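Local coordinates for protein ribokinase (Giardia lamblia, PDB 6WHJ) that probably phosphorylates D-ribose at its O-5 hydroxyl, using ATP and magnesium to give D-ribose 5-phosphate, at residues B[44-55]-B[274-282]; B[10-18]-B[115-123]. All blocks are in the same frame, centred on the assembly; numbering follows the deposited sequence.

Interaction 1 (B[44-55]-B[274-282]); sequences KGSNQAIACGKV and DCFIGSFCV
Gln48 and Asp274 both turn their CG anti to their own carbonyl carbon (chi1 -77° and -67°), and this brings the amide of one helix to the carboxylate of the other. It sets Gln48 CG beside Asp274 CB; the chain then runs on extended and NE2 donates to Asp274 OD1 at 3.1 Å. The bond is nearly straight and stays close to the amide plane, yet it comes down on OD1 from above the carboxylate plane. The Ile277 CG2 methyl packs against the same amide, near CD and OE1 of Gln48; OE1 has its hydrogen-bond partner in Gln144. Lys44 crosses Asp274 at about a right angle; its NZ makes a long salt bridge of 3.7 Å to OD1. Asn47 lies at the other oxygen, with CB 3.6 Å from Asp274 OD2.

Where the helices come closest, a glycine lies at the crossing: Gly278 faces Gln48, CA to CA 4.8 Å, and the helix axes approach to 7.7 Å at a crossing angle of -49°. Ala51 CB rests on the backbone of Cys275 and Gly278. Beyond the crossing, Val282 spreads its two methyls over the end of helix 44-55, CG1 against Val55 CG1 and CG2 beside Cys52, while Val55 CG2 covers Ser279 OG.

Asp274, the predicted proton acceptor, belongs to the GAGD motif of PfkB kinases. The pair is buried in the core: strand 140-143 lies against Gln48 and Cys281, helix 72-84 against Ala49 and Ile50, and helix 301-318 against Val55, Ser279 and Phe280.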
loop_
_atom_site.group_PDB
_atom_site.type_symbol
_atom_site.label_atom_id
_atom_site.label_comp_id
_atom_site.label_asym_id
_atom_site.label_seq_id
_atom_site.Cartn_x
_atom_site.Cartn_y
_atom_site.Cartn_z
ATOM N N LYS B 44 -12.346 10.439 2.170
ATOM C CA LYS B 44 -12.685 11.855 2.175
ATOM C C LYS B 44 -14.060 12.084 2.789
ATOM O O LYS B 44 -14.287 13.108 3.444
ATOM C CB LYS B 44 -12.589 12.420 0.761
ATOM C CG LYS B 44 -11.205 12.891 0.438
ATOM C CD LYS B 44 -11.026 13.168 -1.040
ATOM C CE LYS B 44 -9.591 13.546 -1.323
ATOM N NZ LYS B 44 -9.119 14.429 -0.222
ATOM N N GLY B 45 -14.993 11.155 2.582
ATOM C CA GLY B 45 -16.292 11.309 3.205
ATOM C C GLY B 45 -16.194 11.278 4.715
ATOM O O GLY B 45 -16.686 12.176 5.402
ATOM N N SER B 46 -15.493 10.279 5.251
ATOM C CA SER B 46 -15.431 10.133 6.701
ATOM C C SER B 46 -14.550 11.197 7.345
ATOM O O SER B 46 -14.834 11.646 8.462
ATOM C CB SER B 46 -14.939 8.736 7.064
ATOM O OG SER B 46 -14.856 8.602 8.472
ATOM N N ASN B 47 -13.465 11.597 6.677
ATOM C CA ASN B 47 -12.610 12.646 7.231
ATOM C C ASN B 47 -13.367 13.951 7.388
ATOM O O ASN B 47 -13.219 14.648 8.397
ATOM C CB ASN B 47 -11.389 12.859 6.350
ATOM C CG ASN B 47 -10.360 11.783 6.523
ATOM O OD1 ASN B 47 -10.377 11.034 7.507
ATOM N ND2 ASN B 47 -9.458 11.682 5.558
ATOM N N GLN B 48 -14.184 14.297 6.398
ATOM C CA GLN B 48 -14.938 15.539 6.470
ATOM C C GLN B 48 -16.052 15.464 7.500
ATOM O O GLN B 48 -16.383 16.479 8.122
ATOM C CB GLN B 48 -15.499 15.888 5.098
ATOM C CG GLN B 48 -14.477 16.455 4.175
ATOM C CD GLN B 48 -15.014 16.562 2.784
ATOM O OE1 GLN B 48 -16.230 16.607 2.597
ATOM N NE2 GLN B 48 -14.122 16.650 1.794
ATOM N N ALA B 49 -16.631 14.276 7.707
ATOM C CA ALA B 49 -17.629 14.124 8.762
ATOM C C ALA B 49 -16.987 14.203 10.144
ATOM O O ALA B 49 -17.589 14.736 11.083
ATOM C CB ALA B 49 -18.381 12.805 8.597
ATOM N N ILE B 50 -15.775 13.665 10.292
ATOM C CA ILE B 50 -15.107 13.714 11.586
ATOM C C ILE B 50 -14.670 15.142 11.908
ATOM O O ILE B 50 -14.791 15.602 13.053
ATOM C CB ILE B 50 -13.937 12.709 11.607
ATOM C CG1 ILE B 50 -14.499 11.283 11.552
ATOM C CG2 ILE B 50 -13.063 12.896 12.840
ATOM C CD1 ILE B 50 -13.468 10.152 11.557
ATOM N N ALA B 51 -14.207 15.881 10.896
ATOM C CA ALA B 51 -13.873 17.290 11.097
ATOM C C ALA B 51 -15.097 18.095 11.522
ATOM O O ALA B 51 -14.996 18.979 12.383
ATOM C CB ALA B 51 -13.255 17.867 9.823
ATOM N N CYS B 52 -16.267 17.802 10.936
ATOM C CA CYS B 52 -17.497 18.452 11.386
ATOM C C CYS B 52 -17.735 18.184 12.864
ATOM O O CYS B 52 -17.928 19.119 13.649
ATOM C CB CYS B 52 -18.704 17.984 10.571
ATOM S SG CYS B 52 -18.850 18.688 8.905
ATOM N N GLY B 53 -17.721 16.907 13.261
ATOM C CA GLY B 53 -17.981 16.565 14.646
ATOM C C GLY B 53 -17.033 17.228 15.627
ATOM O O GLY B 53 -17.442 17.595 16.730
ATOM N N LYS B 54 -15.768 17.421 15.238
ATOM C CA LYS B 54 -14.808 18.009 16.171
ATOM C C LYS B 54 -14.894 19.527 16.237
ATOM O O LYS B 54 -14.601 20.117 17.283
ATOM C CB LYS B 54 -13.381 17.603 15.808
ATOM C CG LYS B 54 -13.074 16.132 16.006
ATOM C CD LYS B 54 -11.570 15.924 15.933
ATOM C CE LYS B 54 -11.159 14.514 16.292
ATOM N NZ LYS B 54 -9.794 14.252 15.749
ATOM N N VAL B 55 -15.290 20.178 15.147
ATOM C CA VAL B 55 -15.369 21.630 15.134
ATOM C C VAL B 55 -16.757 22.096 15.554
ATOM O O VAL B 55 -16.919 23.251 15.976
ATOM C CB VAL B 55 -14.969 22.142 13.735
ATOM C CG1 VAL B 55 -15.142 23.633 13.616
ATOM C CG2 VAL B 55 -13.514 21.775 13.430
ATOM N N ASP B 274 -9.677 18.332 3.894
ATOM C CA ASP B 274 -10.908 17.820 4.473
ATOM C C ASP B 274 -11.284 18.592 5.728
ATOM O O ASP B 274 -12.460 18.910 5.943
ATOM C CB ASP B 274 -10.775 16.322 4.736
ATOM C CG ASP B 274 -10.665 15.527 3.442
ATOM O OD1 ASP B 274 -11.195 16.012 2.415
ATOM O OD2 ASP B 274 -10.057 14.427 3.439
ATOM N N CYS B 275 -10.295 18.949 6.539
ATOM C CA CYS B 275 -10.578 19.781 7.698
ATOM C C CYS B 275 -11.132 21.128 7.262
ATOM O O CYS B 275 -12.059 21.655 7.886
ATOM C CB CYS B 275 -9.308 19.944 8.535
ATOM S SG CYS B 275 -9.408 21.192 9.818
ATOM N N PHE B 276 -10.613 21.677 6.158
ATOM C CA PHE B 276 -11.140 22.936 5.643
ATOM C C PHE B 276 -12.584 22.771 5.195
ATOM O O PHE B 276 -13.442 23.601 5.511
ATOM C CB PHE B 276 -10.276 23.457 4.495
ATOM C CG PHE B 276 -10.751 24.771 3.923
ATOM C CD1 PHE B 276 -11.737 24.812 2.944
ATOM C CD2 PHE B 276 -10.214 25.965 4.364
ATOM C CE1 PHE B 276 -12.173 26.017 2.425
ATOM C CE2 PHE B 276 -10.643 27.174 3.844
ATOM C CZ PHE B 276 -11.628 27.201 2.877
ATOM N N ILE B 277 -12.873 21.709 4.443
ATOM C CA ILE B 277 -14.240 21.518 3.969
ATOM C C ILE B 277 -15.183 21.310 5.147
ATOM O O ILE B 277 -16.256 21.924 5.216
ATOM C CB ILE B 277 -14.306 20.349 2.966
ATOM C CG1 ILE B 277 -13.552 20.697 1.682
ATOM C CG2 ILE B 277 -15.754 19.979 2.667
ATOM C CD1 ILE B 277 -14.163 21.837 0.933
ATOM N N GLY B 278 -14.769 20.496 6.123
ATOM C CA GLY B 278 -15.620 20.253 7.279
ATOM C C GLY B 278 -15.907 21.515 8.075
ATOM O O GLY B 278 -17.060 21.795 8.418
ATOM N N SER B 279 -14.856 22.288 8.390
ATOM C CA SER B 279 -15.042 23.518 9.152
ATOM C C SER B 279 -15.882 24.528 8.382
ATOM O O SER B 279 -16.772 25.168 8.956
ATOM C CB SER B 279 -13.690 24.122 9.509
ATOM O OG SER B 279 -12.893 23.159 10.156
ATOM N N PHE B 280 -15.638 24.649 7.072
ATOM C CA PHE B 280 -16.443 25.526 6.230
ATOM C C PHE B 280 -17.923 25.180 6.351
ATOM O O PHE B 280 -18.770 26.071 6.474
ATOM C CB PHE B 280 -15.979 25.409 4.775
ATOM C CG PHE B 280 -16.790 26.211 3.810
ATOM C CD1 PHE B 280 -16.736 27.598 3.814
ATOM C CD2 PHE B 280 -17.669 25.577 2.931
ATOM C CE1 PHE B 280 -17.501 28.345 2.921
ATOM C CE2 PHE B 280 -18.447 26.314 2.035
ATOM C CZ PHE B 280 -18.362 27.706 2.033
ATOM N N CYS B 281 -18.248 23.884 6.346
ATOM C CA CYS B 281 -19.644 23.476 6.464
ATOM C C CYS B 281 -20.197 23.772 7.852
ATOM O O CYS B 281 -21.355 24.188 7.982
ATOM C CB CYS B 281 -19.792 21.994 6.131
ATOM S SG CYS B 281 -19.558 21.645 4.381
ATOM N N VAL B 282 -19.398 23.555 8.901
ATOM C CA VAL B 282 -19.869 23.850 10.253
ATOM C C VAL B 282 -20.253 25.320 10.370
ATOM O O VAL B 282 -21.369 25.653 10.785
ATOM C CB VAL B 282 -18.812 23.451 11.299
ATOM C CG1 VAL B 282 -19.121 24.095 12.643
ATOM C CG2 VAL B 282 -18.776 21.944 11.442
#

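Interaction 2 (B[10-18]-B[115-123]); sequences VIIGSYNRD and ISEGANGML. With EDO (1,2-ethanediol), chain F.
Tyr15 O accepts the side-chain amide of Asn120 at 2.9 Å from ND2, and the same amide turns its OD1 back to Tyr15 N at 3.0 Å. One asparagine thus serves both backbone polar atoms of a single residue, much as a neighbouring strand would. ND2 stands well above the carbonyl plane of Tyr15, although the bond lies close to the Asn120 amide plane; Tyr15 N is tilted 23° from the carbonyl plane of Asn120. A weak third bond, ND2 to Glu117 O, ties the amide to its own turn ahead of the 3-10 segment 119-122. Ser14 packs its CB against Asn120 OD1, and Leu123 CD2 touches both Gly13 O and Ile12 CG2.

The amide of Asn16 stands almost perpendicular to that of Asn120. With CG anti to its carbonyl carbon (chi1 -61°), Asn16 directs ND2 to O2 of a 1,2-ethanediol at 3.2 Å; this hydroxyl donates to Asp18 OD1 at 3.1 Å. Ile115 closes in on Asn16 through CG2, from a strand that continues the sheet into the second subunit. Probably from the crystallisation liquor and also bonded by Glu146, this diol among predicted substrate residues is consistent with a sugar-hydroxyl pocket.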
loop_
_atom_site.group_PDB
_atom_site.type_symbol
_atom_site.label_atom_id
_atom_site.label_comp_id
_atom_site.label_asym_id
_atom_site.label_seq_id
_atom_site.Cartn_x
_atom_site.Cartn_y
_atom_site.Cartn_z
ATOM N N VAL B 10 -25.141 16.599 6.549
ATOM C CA VAL B 10 -25.171 15.206 6.121
ATOM C C VAL B 10 -24.029 15.023 5.124
ATOM O O VAL B 10 -23.964 15.728 4.108
ATOM C CB VAL B 10 -26.535 14.831 5.503
ATOM C CG1 VAL B 10 -26.557 13.382 5.049
ATOM C CG2 VAL B 10 -27.666 15.098 6.475
ATOM N N ILE B 11 -23.119 14.099 5.409
ATOM C CA ILE B 11 -21.981 13.829 4.533
ATOM C C ILE B 11 -22.160 12.430 3.955
ATOM O O ILE B 11 -22.160 11.438 4.694
ATOM C CB ILE B 11 -20.631 13.956 5.262
ATOM C CG1 ILE B 11 -20.487 15.313 5.946
ATOM C CG2 ILE B 11 -19.480 13.726 4.302
ATOM C CD1 ILE B 11 -20.854 15.285 7.409
ATOM N N ILE B 12 -22.337 12.352 2.642
ATOM C CA ILE B 12 -22.511 11.088 1.943
ATOM C C ILE B 12 -21.206 10.807 1.211
ATOM O O ILE B 12 -20.911 11.454 0.199
ATOM C CB ILE B 12 -23.686 11.141 0.960
ATOM C CG1 ILE B 12 -24.945 11.696 1.641
ATOM C CG2 ILE B 12 -23.963 9.764 0.411
ATOM C CD1 ILE B 12 -26.057 12.087 0.661
ATOM N N GLY B 13 -20.427 9.848 1.699
ATOM C CA GLY B 13 -19.171 9.556 1.049
ATOM C C GLY B 13 -18.447 8.359 1.626
ATOM O O GLY B 13 -19.040 7.487 2.262
ATOM N N SER B 14 -17.142 8.345 1.413
ATOM C CA SER B 14 -16.355 7.137 1.598
ATOM C C SER B 14 -15.721 7.049 2.979
ATOM O O SER B 14 -15.462 8.061 3.643
ATOM C CB SER B 14 -15.260 7.075 0.542
ATOM O OG SER B 14 -14.429 8.211 0.689
ATOM N N TYR B 15 -15.467 5.813 3.402
ATOM C CA TYR B 15 -14.513 5.527 4.460
ATOM C C TYR B 15 -13.458 4.600 3.877
ATOM O O TYR B 15 -13.791 3.560 3.296
ATOM C CB TYR B 15 -15.144 4.867 5.696
ATOM C CG TYR B 15 -14.057 4.390 6.640
ATOM C CD1 TYR B 15 -13.419 5.283 7.481
ATOM C CD2 TYR B 15 -13.599 3.077 6.617
ATOM C CE1 TYR B 15 -12.393 4.888 8.308
ATOM C CE2 TYR B 15 -12.564 2.665 7.447
ATOM C CZ TYR B 15 -11.963 3.582 8.290
ATOM O OH TYR B 15 -10.932 3.214 9.137
ATOM N N ASN B 16 -12.194 4.977 4.040
ATOM C CA ASN B 16 -11.067 4.142 3.662
ATOM C C ASN B 16 -10.159 3.967 4.870
ATOM O O ASN B 16 -9.869 4.934 5.583
ATOM C CB ASN B 16 -10.259 4.765 2.509
ATOM C CG ASN B 16 -11.072 4.945 1.234
ATOM O OD1 ASN B 16 -11.780 4.043 0.802
ATOM N ND2 ASN B 16 -10.970 6.121 0.633
ATOM N N ARG B 17 -9.716 2.736 5.103
ATOM C CA ARG B 17 -8.623 2.501 6.034
ATOM C C ARG B 17 -7.324 2.825 5.299
ATOM O O ARG B 17 -6.991 2.181 4.295
ATOM C CB ARG B 17 -8.636 1.058 6.541
ATOM C CG ARG B 17 -7.601 0.760 7.618
ATOM C CD ARG B 17 -7.738 1.743 8.745
ATOM N NE ARG B 17 -6.849 1.471 9.873
ATOM C CZ ARG B 17 -7.240 1.025 11.065
ATOM N NH1 ARG B 17 -8.528 0.797 11.314
ATOM N NH2 ARG B 17 -6.337 0.823 12.019
ATOM N N ASP B 18 -6.615 3.845 5.768
ATOM C CA ASP B 18 -5.388 4.289 5.118
ATOM C C ASP B 18 -4.231 3.386 5.542
ATOM O O ASP B 18 -3.956 3.242 6.737
ATOM C CB ASP B 18 -5.096 5.739 5.498
ATOM C CG ASP B 18 -5.935 6.749 4.723
ATOM O OD1 ASP B 18 -6.585 6.390 3.719
ATOM O OD2 ASP B 18 -5.969 7.920 5.160
ATOM N N ILE B 115 -6.552 3.769 -4.207
ATOM C CA ILE B 115 -7.758 3.450 -3.455
ATOM C C ILE B 115 -8.358 2.158 -3.994
ATOM O O ILE B 115 -8.532 1.999 -5.210
ATOM C CB ILE B 115 -8.777 4.597 -3.538
ATOM C CG1 ILE B 115 -8.146 5.895 -3.026
ATOM C CG2 ILE B 115 -10.019 4.250 -2.771
ATOM C CD1 ILE B 115 -9.072 7.089 -3.060
ATOM N N SER B 116 -8.704 1.250 -3.085
ATOM C CA SER B 116 -9.544 0.099 -3.387
ATOM C C SER B 116 -10.877 0.441 -2.743
ATOM O O SER B 116 -11.035 0.321 -1.523
ATOM C CB SER B 116 -8.966 -1.196 -2.826
ATOM O OG SER B 116 -9.812 -2.310 -3.116
ATOM N N GLU B 117 -11.828 0.886 -3.568
ATOM C CA GLU B 117 -13.058 1.461 -3.035
ATOM C C GLU B 117 -13.813 0.451 -2.188
ATOM O O GLU B 117 -14.374 0.808 -1.147
ATOM C CB GLU B 117 -13.912 2.023 -4.172
ATOM C CG GLU B 117 -14.579 1.015 -5.031
ATOM C CD GLU B 117 -15.642 1.630 -5.923
ATOM O OE1 GLU B 117 -15.823 2.870 -5.873
ATOM O OE2 GLU B 117 -16.308 0.859 -6.655
ATOM N N GLY B 118 -13.789 -0.822 -2.584
ATOM C CA GLY B 118 -14.410 -1.856 -1.768
ATOM C C GLY B 118 -15.864 -1.531 -1.494
ATOM O O GLY B 118 -16.636 -1.202 -2.403
ATOM N N ALA B 119 -16.233 -1.575 -0.212
ATOM C CA ALA B 119 -17.624 -1.393 0.176
ATOM C C ALA B 119 -18.144 0.006 -0.126
ATOM O O ALA B 119 -19.366 0.212 -0.121
ATOM C CB ALA B 119 -17.801 -1.714 1.660
ATOM N N ASN B 120 -17.256 0.970 -0.384
ATOM C CA ASN B 120 -17.726 2.287 -0.798
ATOM C C ASN B 120 -18.504 2.204 -2.103
ATOM O O ASN B 120 -19.418 3.008 -2.335
ATOM C CB ASN B 120 -16.539 3.240 -0.927
ATOM C CG ASN B 120 -15.926 3.585 0.417
ATOM O OD1 ASN B 120 -16.623 4.065 1.317
ATOM N ND2 ASN B 120 -14.629 3.312 0.575
ATOM N N GLY B 121 -18.213 1.198 -2.929
ATOM C CA GLY B 121 -18.939 1.016 -4.170
ATOM C C GLY B 121 -20.357 0.486 -4.010
ATOM O O GLY B 121 -21.094 0.462 -5.004
ATOM N N MET B 122 -20.760 0.064 -2.804
ATOM C CA MET B 122 -22.129 -0.391 -2.574
ATOM C C MET B 122 -23.051 0.693 -2.029
ATOM O O MET B 122 -24.256 0.438 -1.889
ATOM C CB MET B 122 -22.177 -1.578 -1.602
ATOM C CG MET B 122 -21.941 -2.934 -2.230
ATOM S SD MET B 122 -20.223 -3.273 -2.608
ATOM C CE MET B 122 -20.378 -5.006 -3.066
ATOM N N LEU B 123 -22.523 1.869 -1.689
ATOM C CA LEU B 123 -23.322 2.949 -1.111
ATOM C C LEU B 123 -24.213 3.520 -2.205
ATOM O O LEU B 123 -23.750 4.257 -3.075
ATOM C CB LEU B 123 -22.415 4.022 -0.512
ATOM C CG LEU B 123 -23.071 5.165 0.272
ATOM C CD1 LEU B 123 -23.774 4.611 1.476
ATOM C CD2 LEU B 123 -22.058 6.195 0.706
HETATM C C1 EDO F . -8.238 10.018 0.994
HETATM O O1 EDO F . -8.206 9.568 -0.369
HETATM C C2 EDO F . -7.719 8.919 1.919
HETATM O O2 EDO F . -8.287 7.670 1.504
HETATM O O HOH W 1 -18.970 4.721 1.834
#

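The two contacts have centres about 16 Å apart and meet at the start of helix 44-55. Ser46 N reaches Ser14 O at 2.7 Å, a probable hydrogen bond, and Gly45 O packs on Ile11 CG2 at 3.4 Å. Glu146, a predicted substrate residue, joins them further: OE1 accepts from Lys44 N and Ser14 OG, and OE2 bonds the 1,2-ethanediol. That diol lies between the two contacts, with Asp274 OD2 5.4 Å from its C1. Interaction 1 holds the predicted base Asp274 and predicted substrate residues 44-47, and interaction 2 adds Asn16 to Asp18 of the same predicted site, on the four-stranded sheet that runs on into the partner subunit of the dimer.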